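Local coordinates for protein peroxinectin A (Dictyostelium discoideum, PDB 6ERC) that uses hydrogen peroxide to oxidise phenolic donors, and also iodide and thiocyanate, as a secreted haem peroxidase of a social amoeba, at residues P25-A30 / N287-V292; R49-I54 / K424-S429; S397-L402 / V450-Y455. All blocks are in the same frame, centred on the assembly; numbering follows the deposited sequence.

Contact 1. Residues P25-A30 / N287-V292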
loop_
_atom_site.group_PDB
_atom_site.type_symbol
_atom_site.label_atom_id
_atom_site.label_comp_id
_atom_site.label_asym_id
_atom_site.label_seq_id
_atom_site.Cartn_x
_atom_site.Cartn_y
_atom_site.Cartn_z
ATOM N N PRO A 25 -3.430 11.348 -14.080
ATOM C CA PRO A 25 -1.966 11.276 -13.968
ATOM C C PRO A 25 -1.497 11.533 -12.545
ATOM O O PRO A 25 -2.115 12.281 -11.778
ATOM C CB PRO A 25 -1.465 12.377 -14.918
ATOM C CG PRO A 25 -2.636 12.785 -15.772
ATOM C CD PRO A 25 -3.879 12.108 -15.261
ATOM N N PHE A 26 -0.400 10.867 -12.187
ATOM C CA PHE A 26 0.251 11.122 -10.909
ATOM C C PHE A 26 0.869 12.517 -10.890
ATOM O O PHE A 26 1.038 13.173 -11.925
ATOM C CB PHE A 26 1.341 10.082 -10.622
ATOM C CG PHE A 26 0.815 8.749 -10.179
ATOM C CD1 PHE A 26 0.377 8.558 -8.879
ATOM C CD2 PHE A 26 0.796 7.670 -11.050
ATOM C CE1 PHE A 26 -0.090 7.323 -8.464
ATOM C CE2 PHE A 26 0.330 6.434 -10.639
ATOM C CZ PHE A 26 -0.112 6.262 -9.344
ATOM N N ILE A 27 1.216 12.958 -9.692
ATOM C CA ILE A 27 1.956 14.196 -9.498
ATOM C C ILE A 27 3.445 13.869 -9.435
ATOM O O ILE A 27 3.844 12.737 -9.153
ATOM C CB ILE A 27 1.481 14.935 -8.218
ATOM C CG1 ILE A 27 0.016 15.357 -8.350
ATOM C CG2 ILE A 27 2.336 16.158 -7.912
ATOM C CD1 ILE A 27 -0.258 16.346 -9.477
ATOM N N ARG A 28 4.278 14.867 -9.720
ATOM C CA ARG A 28 5.725 14.741 -9.621
ATOM C C ARG A 28 6.254 15.768 -8.632
ATOM O O ARG A 28 5.947 16.959 -8.743
ATOM C CB ARG A 28 6.398 14.939 -10.984
ATOM C CG ARG A 28 6.075 13.872 -12.015
ATOM C CD ARG A 28 6.977 12.654 -11.887
ATOM N NE ARG A 28 6.683 11.673 -12.928
ATOM C CZ ARG A 28 7.320 10.517 -13.079
ATOM N NH1 ARG A 28 8.304 10.176 -12.259
ATOM N NH2 ARG A 28 6.968 9.697 -14.059
ATOM N N LEU A 29 7.042 15.304 -7.663
ATOM C CA LEU A 29 7.821 16.222 -6.841
ATOM C C LEU A 29 9.110 16.631 -7.534
ATOM O O LEU A 29 9.617 17.731 -7.295
ATOM C CB LEU A 29 8.149 15.583 -5.491
ATOM C CG LEU A 29 6.977 15.017 -4.688
ATOM C CD1 LEU A 29 7.484 14.450 -3.372
ATOM C CD2 LEU A 29 5.915 16.079 -4.450
ATOM N N ALA A 30 9.643 15.763 -8.394
ATOM C CA ALA A 30 10.895 16.003 -9.094
ATOM C C ALA A 30 10.734 15.610 -10.556
ATOM O O ALA A 30 10.001 14.673 -10.883
ATOM C CB ALA A 30 12.042 15.210 -8.460
ATOM N N ASN A 287 -6.937 25.022 -2.635
ATOM C CA ASN A 287 -5.839 25.141 -3.582
ATOM C C ASN A 287 -4.842 23.993 -3.492
ATOM O O ASN A 287 -3.918 23.934 -4.310
ATOM C CB ASN A 287 -5.105 26.464 -3.364
ATOM C CG ASN A 287 -6.013 27.663 -3.518
ATOM O OD1 ASN A 287 -6.912 27.669 -4.359
ATOM N ND2 ASN A 287 -5.788 28.686 -2.699
ATOM N N VAL A 288 -4.994 23.095 -2.526
ATOM C CA VAL A 288 -4.090 21.965 -2.358
ATOM C C VAL A 288 -4.597 20.797 -3.188
ATOM O O VAL A 288 -5.793 20.480 -3.183
ATOM C CB VAL A 288 -3.967 21.584 -0.871
ATOM C CG1 VAL A 288 -3.272 20.238 -0.701
ATOM C CG2 VAL A 288 -3.208 22.664 -0.122
ATOM N N ASN A 289 -3.681 20.148 -3.904
ATOM C CA ASN A 289 -4.000 18.984 -4.719
ATOM C C ASN A 289 -3.663 17.724 -3.932
ATOM O O ASN A 289 -2.505 17.514 -3.555
ATOM C CB ASN A 289 -3.234 19.018 -6.041
ATOM C CG ASN A 289 -3.628 17.891 -6.976
ATOM O OD1 ASN A 289 -4.529 17.109 -6.681
ATOM N ND2 ASN A 289 -2.960 17.811 -8.118
ATOM N N ALA A 290 -4.675 16.895 -3.680
ATOM C CA ALA A 290 -4.496 15.660 -2.928
ATOM C C ALA A 290 -3.973 14.510 -3.779
ATOM O O ALA A 290 -3.685 13.442 -3.229
ATOM C CB ALA A 290 -5.822 15.249 -2.285
ATOM N N GLN A 291 -3.849 14.699 -5.094
ATOM C CA GLN A 291 -3.389 13.636 -5.977
ATOM C C GLN A 291 -2.070 13.057 -5.478
ATOM O O GLN A 291 -1.211 13.780 -4.968
ATOM C CB GLN A 291 -3.226 14.176 -7.400
ATOM C CG GLN A 291 -2.870 13.127 -8.446
ATOM C CD GLN A 291 -4.054 12.276 -8.851
ATOM O OE1 GLN A 291 -5.191 12.747 -8.884
ATOM N NE2 GLN A 291 -3.793 11.014 -9.167
ATOM N N VAL A 292 -1.917 11.740 -5.625
ATOM C CA VAL A 292 -0.710 11.070 -5.156
ATOM C C VAL A 292 0.469 11.451 -6.043
ATOM O O VAL A 292 0.329 11.623 -7.261
ATOM C CB VAL A 292 -0.916 9.545 -5.132
ATOM C CG1 VAL A 292 0.385 8.826 -4.762
ATOM C CG2 VAL A 292 -2.027 9.173 -4.162
#

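Contact 2. Residues R49-I54 / K424-S429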
loop_
_atom_site.group_PDB
_atom_site.type_symbol
_atom_site.label_atom_id
_atom_site.label_comp_id
_atom_site.label_asym_id
_atom_site.label_seq_id
_atom_site.Cartn_x
_atom_site.Cartn_y
_atom_site.Cartn_z
ATOM N N ARG A 49 17.082 -7.421 -11.526
ATOM C CA ARG A 49 17.312 -8.667 -10.802
ATOM C C ARG A 49 18.734 -8.750 -10.260
ATOM O O ARG A 49 18.970 -9.401 -9.236
ATOM C CB ARG A 49 17.011 -9.860 -11.710
ATOM C CG ARG A 49 17.306 -11.224 -11.092
ATOM C CD ARG A 49 16.600 -11.436 -9.759
ATOM N NE ARG A 49 16.864 -12.769 -9.226
ATOM C CZ ARG A 49 16.545 -13.172 -7.999
ATOM N NH1 ARG A 49 15.945 -12.347 -7.150
ATOM N NH2 ARG A 49 16.833 -14.409 -7.616
ATOM N N ALA A 50 19.692 -8.108 -10.930
ATOM C CA ALA A 50 21.052 -8.064 -10.403
ATOM C C ALA A 50 21.112 -7.207 -9.145
ATOM O O ALA A 50 21.645 -7.635 -8.115
ATOM C CB ALA A 50 22.012 -7.535 -11.469
ATOM N N ILE A 51 20.561 -5.992 -9.207
ATOM C CA ILE A 51 20.508 -5.142 -8.022
ATOM C C ILE A 51 19.787 -5.858 -6.889
ATOM O O ILE A 51 20.140 -5.693 -5.715
ATOM C CB ILE A 51 19.831 -3.797 -8.353
ATOM C CG1 ILE A 51 20.600 -3.045 -9.444
ATOM C CG2 ILE A 51 19.710 -2.939 -7.102
ATOM C CD1 ILE A 51 21.997 -2.592 -9.046
ATOM N N SER A 52 18.769 -6.656 -7.216
ATOM C CA SER A 52 18.056 -7.410 -6.189
ATOM C C SER A 52 18.985 -8.395 -5.494
ATOM O O SER A 52 19.028 -8.464 -4.260
ATOM C CB SER A 52 16.865 -8.140 -6.813
ATOM O OG SER A 52 16.170 -8.907 -5.847
ATOM N N ASN A 53 19.745 -9.167 -6.273
ATOM C CA ASN A 53 20.641 -10.156 -5.683
ATOM C C ASN A 53 21.767 -9.491 -4.900
ATOM O O ASN A 53 22.175 -9.991 -3.847
ATOM C CB ASN A 53 21.212 -11.061 -6.775
ATOM C CG ASN A 53 20.173 -11.995 -7.358
ATOM O OD1 ASN A 53 19.345 -12.551 -6.635
ATOM N ND2 ASN A 53 20.205 -12.170 -8.673
ATOM N N ILE A 54 22.282 -8.364 -5.394
ATOM C CA ILE A 54 23.440 -7.743 -4.759
ATOM C C ILE A 54 23.037 -7.069 -3.454
ATOM O O ILE A 54 23.692 -7.244 -2.420
ATOM C CB ILE A 54 24.114 -6.747 -5.723
ATOM C CG1 ILE A 54 24.767 -7.493 -6.893
ATOM C CG2 ILE A 54 25.168 -5.910 -4.994
ATOM C CD1 ILE A 54 25.123 -6.606 -8.068
ATOM N N LYS A 424 28.734 -0.173 -3.107
ATOM C CA LYS A 424 29.902 -0.144 -3.985
ATOM C C LYS A 424 29.824 -1.246 -5.032
ATOM O O LYS A 424 30.183 -1.034 -6.196
ATOM C CB LYS A 424 31.186 -0.296 -3.168
ATOM C CG LYS A 424 31.506 0.870 -2.248
ATOM C CD LYS A 424 32.699 0.545 -1.358
ATOM C CE LYS A 424 32.855 1.554 -0.229
ATOM N NZ LYS A 424 34.030 1.247 0.635
ATOM N N ASN A 425 29.364 -2.432 -4.633
ATOM C CA ASN A 425 29.268 -3.552 -5.563
ATOM C C ASN A 425 28.179 -3.317 -6.606
ATOM O O ASN A 425 28.340 -3.691 -7.773
ATOM C CB ASN A 425 28.998 -4.842 -4.786
ATOM C CG ASN A 425 29.145 -6.089 -5.640
ATOM O OD1 ASN A 425 29.249 -6.012 -6.867
ATOM N ND2 ASN A 425 29.146 -7.250 -4.993
ATOM N N ALA A 426 27.064 -2.702 -6.205
ATOM C CA ALA A 426 25.942 -2.514 -7.122
ATOM C C ALA A 426 26.146 -1.308 -8.030
ATOM O O ALA A 426 25.812 -1.363 -9.219
ATOM C CB ALA A 426 24.639 -2.362 -6.334
ATOM N N TYR A 427 26.681 -0.216 -7.493
ATOM C CA TYR A 427 26.873 1.014 -8.241
ATOM C C TYR A 427 28.332 1.443 -8.169
ATOM O O TYR A 427 29.021 1.190 -7.177
ATOM C CB TYR A 427 25.984 2.138 -7.698
ATOM C CG TYR A 427 24.532 1.754 -7.561
ATOM C CD1 TYR A 427 23.664 1.856 -8.637
ATOM C CD2 TYR A 427 24.030 1.295 -6.355
ATOM C CE1 TYR A 427 22.336 1.508 -8.516
ATOM C CE2 TYR A 427 22.704 0.946 -6.222
ATOM C CZ TYR A 427 21.860 1.054 -7.305
ATOM O OH TYR A 427 20.538 0.706 -7.176
ATOM N N LYS A 428 28.797 2.099 -9.231
ATOM C CA LYS A 428 30.155 2.623 -9.247
ATOM C C LYS A 428 30.240 4.044 -8.709
ATOM O O LYS A 428 31.326 4.476 -8.310
ATOM C CB LYS A 428 30.728 2.570 -10.670
ATOM C CG LYS A 428 30.065 3.510 -11.661
ATOM C CD LYS A 428 30.472 3.168 -13.090
ATOM C CE LYS A 428 29.930 4.181 -14.092
ATOM N NZ LYS A 428 30.610 5.504 -13.982
ATOM N N SER A 429 29.123 4.767 -8.673
ATOM C CA SER A 429 29.085 6.114 -8.123
ATOM C C SER A 429 27.837 6.277 -7.268
ATOM O O SER A 429 26.832 5.592 -7.475
ATOM C CB SER A 429 29.098 7.174 -9.232
ATOM O OG SER A 429 28.951 8.475 -8.693
#

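Contact 3. Residues S397-L402 / V450-Y455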
loop_
_atom_site.group_PDB
_atom_site.type_symbol
_atom_site.label_atom_id
_atom_site.label_comp_id
_atom_site.label_asym_id
_atom_site.label_seq_id
_atom_site.Cartn_x
_atom_site.Cartn_y
_atom_site.Cartn_z
ATOM N N SER A 397 20.044 12.985 -7.368
ATOM C CA SER A 397 19.218 13.932 -8.109
ATOM C C SER A 397 17.905 14.199 -7.381
ATOM O O SER A 397 17.446 15.345 -7.313
ATOM C CB SER A 397 18.947 13.408 -9.518
ATOM O OG SER A 397 18.159 14.329 -10.254
ATOM N N LEU A 398 17.287 13.153 -6.831
ATOM C CA LEU A 398 16.043 13.332 -6.091
ATOM C C LEU A 398 16.250 14.246 -4.890
ATOM O O LEU A 398 15.467 15.175 -4.660
ATOM C CB LEU A 398 15.501 11.971 -5.647
ATOM C CG LEU A 398 14.216 11.983 -4.818
ATOM C CD1 LEU A 398 13.079 12.627 -5.594
ATOM C CD2 LEU A 398 13.846 10.571 -4.402
ATOM N N ARG A 399 17.306 13.998 -4.111
ATOM C CA ARG A 399 17.578 14.826 -2.940
ATOM C C ARG A 399 17.694 16.297 -3.323
ATOM O O ARG A 399 17.091 17.167 -2.680
ATOM C CB ARG A 399 18.854 14.345 -2.245
ATOM C CG ARG A 399 18.693 13.032 -1.496
ATOM C CD ARG A 399 19.986 12.595 -0.821
ATOM N NE ARG A 399 20.443 13.552 0.187
ATOM C CZ ARG A 399 20.010 13.594 1.444
ATOM N NH1 ARG A 399 19.093 12.735 1.872
ATOM N NH2 ARG A 399 20.493 14.503 2.279
ATOM N N ARG A 400 18.464 16.594 -4.373
ATOM C CA ARG A 400 18.597 17.974 -4.829
ATOM C C ARG A 400 17.230 18.582 -5.122
ATOM O O ARG A 400 16.926 19.700 -4.689
ATOM C CB ARG A 400 19.486 18.040 -6.075
ATOM C CG ARG A 400 20.963 17.727 -5.841
ATOM C CD ARG A 400 21.802 18.046 -7.089
ATOM N NE ARG A 400 23.195 17.606 -6.975
ATOM C CZ ARG A 400 23.680 16.462 -7.458
ATOM N NH1 ARG A 400 22.893 15.608 -8.105
ATOM N NH2 ARG A 400 24.965 16.168 -7.291
ATOM N N GLN A 401 16.387 17.854 -5.856
ATOM C CA GLN A 401 15.083 18.375 -6.243
ATOM C C GLN A 401 14.092 18.406 -5.086
ATOM O O GLN A 401 13.026 19.013 -5.229
ATOM C CB GLN A 401 14.516 17.550 -7.398
ATOM C CG GLN A 401 15.349 17.651 -8.665
ATOM C CD GLN A 401 14.680 17.022 -9.868
ATOM O OE1 GLN A 401 13.696 17.547 -10.390
ATOM N NE2 GLN A 401 15.211 15.893 -10.321
ATOM N N LEU A 402 14.412 17.775 -3.959
ATOM C CA LEU A 402 13.602 17.876 -2.752
ATOM C C LEU A 402 14.129 18.924 -1.784
ATOM O O LEU A 402 13.585 19.062 -0.684
ATOM C CB LEU A 402 13.534 16.518 -2.043
ATOM C CG LEU A 402 12.835 15.384 -2.796
ATOM C CD1 LEU A 402 13.039 14.066 -2.066
ATOM C CD2 LEU A 402 11.351 15.674 -2.965
ATOM N N VAL A 450 11.927 5.552 9.004
ATOM C CA VAL A 450 12.379 5.762 7.635
ATOM C C VAL A 450 13.480 6.811 7.634
ATOM O O VAL A 450 13.625 7.601 8.570
ATOM C CB VAL A 450 11.239 6.205 6.692
ATOM C CG1 VAL A 450 10.225 5.083 6.515
ATOM C CG2 VAL A 450 10.569 7.471 7.222
ATOM N N GLY A 451 14.254 6.815 6.557
ATOM C CA GLY A 451 15.319 7.780 6.409
ATOM C C GLY A 451 14.797 9.166 6.083
ATOM O O GLY A 451 13.605 9.393 5.874
ATOM N N GLN A 452 15.733 10.115 6.034
ATOM C CA GLN A 452 15.377 11.503 5.766
ATOM C C GLN A 452 14.637 11.637 4.441
ATOM O O GLN A 452 13.612 12.322 4.356
ATOM C CB GLN A 452 16.638 12.365 5.765
ATOM C CG GLN A 452 16.379 13.850 5.603
ATOM C CD GLN A 452 17.647 14.628 5.327
ATOM O OE1 GLN A 452 18.488 14.205 4.532
ATOM N NE2 GLN A 452 17.795 15.770 5.987
ATOM N N THR A 453 15.144 10.992 3.391
ATOM C CA THR A 453 14.548 11.151 2.069
ATOM C C THR A 453 13.117 10.626 2.050
ATOM O O THR A 453 12.178 11.354 1.708
ATOM C CB THR A 453 15.404 10.437 1.023
ATOM O OG1 THR A 453 16.740 10.946 1.079
ATOM C CG2 THR A 453 14.842 10.662 -0.373
ATOM N N PHE A 454 12.931 9.354 2.407
ATOM C CA PHE A 454 11.588 8.788 2.441
ATOM C C PHE A 454 10.693 9.556 3.408
ATOM O O PHE A 454 9.503 9.755 3.142
ATOM C CB PHE A 454 11.655 7.307 2.822
ATOM C CG PHE A 454 12.127 6.400 1.709
ATOM C CD1 PHE A 454 12.560 6.914 0.496
ATOM C CD2 PHE A 454 12.118 5.026 1.879
ATOM C CE1 PHE A 454 12.979 6.072 -0.517
ATOM C CE2 PHE A 454 12.537 4.182 0.869
ATOM C CZ PHE A 454 12.968 4.706 -0.330
ATOM N N TYR A 455 11.251 9.999 4.536
ATOM C CA TYR A 455 10.489 10.804 5.484
ATOM C C TYR A 455 9.877 12.022 4.801
ATOM O O TYR A 455 8.689 12.317 4.971
ATOM C CB TYR A 455 11.404 11.234 6.632
ATOM C CG TYR A 455 10.741 12.042 7.722
ATOM C CD1 TYR A 455 10.495 13.398 7.559
ATOM C CD2 TYR A 455 10.391 11.453 8.927
ATOM C CE1 TYR A 455 9.903 14.139 8.559
ATOM C CE2 TYR A 455 9.798 12.186 9.932
ATOM C CZ TYR A 455 9.556 13.529 9.745
ATOM O OH TYR A 455 8.967 14.265 10.749
#

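Contact 1. Residues P25-A30 / N287-V292
I27 and V292 meet through their backbones: the amide N of I27 gives a nearly straight hydrogen bond to O of V292 (2.9 Å, N-H...O angle 171°), in the plane of that carbonyl. The same oxygen sits at the edge of the F26 ring, near its plane and 3.5 Å from F26 CD1. The F26 and V292 side chains lie side by side, pointing the same way, with F26 CE1 4.0 Å from V292 CG1.

The side chain of I27 covers the other part of the join. Its CG1 packs 3.6 Å from Q291 CB, the two chains crossing obliquely, while its CD1 meets N289 ND2 tip to tip at 3.4 Å. N289 is kept in this pose by its OD1, which accepts from the amide N of Q291 (3.0 Å, the donor well above the carboxamide plane) and so closes an Asx turn. Q291 bends at chi2 (76°), bringing CD near P25 O; NE2 is also close to that oxygen, but at a poor angle for a bond, and the firmer polar partner is T24, whose OG1 bonds to Q291 OE1. R464 from helix 452-467 reaches O of both N289 and Q291.

Here two irregular segments join beside the haem pocket of an animal haem peroxidase, with the F26 side chain about 5 Å from the haem.

Contact 2. Residues R49-I54 / K424-S429
A426 presents its CB to two isoleucines one helical turn apart: I51 CD1 and I54 CG2 each come to 3.8 Å from it. This small methyl lets the backbones draw close, with the CA atoms of I51 and A426 6.1 Å apart. No hydrogen bond crosses between the segments, and the joint is made by apolar packing.

I54 offers the branch methyl that stands anti to its backbone N, and the same CG2 also lies 4.0 Å from N425 CB, with the carboxamide of N425 running past it at the exposed margin. I51 works with both of its methyls. Its chi2 of -65° folds CD1 over toward A426, and that methyl also approaches the ring of Y427 obliquely, 4.0 Å from Y427 CZ. I51 CG2 meets Y427 OH at 3.7 Å, and the two side chains cross at about a right angle.

One shell out, the tyrosine is held by its tip, since Y427 OH is hydrogen-bonded to D434 OD2. That bond probably limits how far the phenol can swing from I51. Y427 is also the first residue to leave helical geometry after helix 417-426, and just before it A426 O accepts from Q46 NE2.

Helix 48-56, whose R49 is bridged to D378 and D101, thus packs against the end of helix 417-426 through I51, I54 and the next residue, I55, which touches both A426 and Y427. The same helix also meets helix 379-390, where I51 touches R388.

Contact 3. Residues S397-L402 / V450-Y455
A polar helix-to-helix contact, with R399 reaching over to Q452 and T453, joins the C-terminal end of helix 395-401 to the first turn of helix 452-467 in the animal haem peroxidase fold. The R399 guanidinium grips Q452 end-on: NH1 and NH2 both donate to OE1, at 3.1 Å from NH1 and 3.0 Å from NH2. The oxygen lies at the edge of the guanidinium, near its plane, and the amide of Q452 is turned 33° against it. A bend at chi3 (62°) swings NE off the line of the arginine chain, and NE bonds to the backbone O of R405, a third bond that helps fix the group's rotation. An alanine in place of R399 would probably leave Q452 OE1 without its two donors and the carbonyl of R405 without the NE bond, with the Q452 amide freer to turn.

T453 faces two ways. Its hydroxyl takes a weak bond from R399 NH1 at 3.1 Å and has a firmer partner in E442 OE2. On the apolar branch, with CG2 anti to the backbone N, that methyl rests 4.2 Å from L398 CD2 and just as far from L402 CD1.

In the fold
Contacts 1 and 3 adjoin, with centres about 17 Å apart: A30 packs on L398 and Q401, and L29 on L402. Helix 452-467 serves both, its first turn belonging to contact 3 while L29 of contact 1 touches I457 and E460 farther along. Contact 2 stands apart, about 31 Å from contact 1 and 20 Å from contact 3 between centres, without touching either. Along the chain, contact 1 closes before contact 3 opens, whereas contact 2 alternates with both. Segments from near the N-terminus are thereby built against later ones, all within the animal haem peroxidase family region: contact 1 beside the haem, contact 3 about 14 Å from it at the L398 side chain, contact 2 away from the annotated sites.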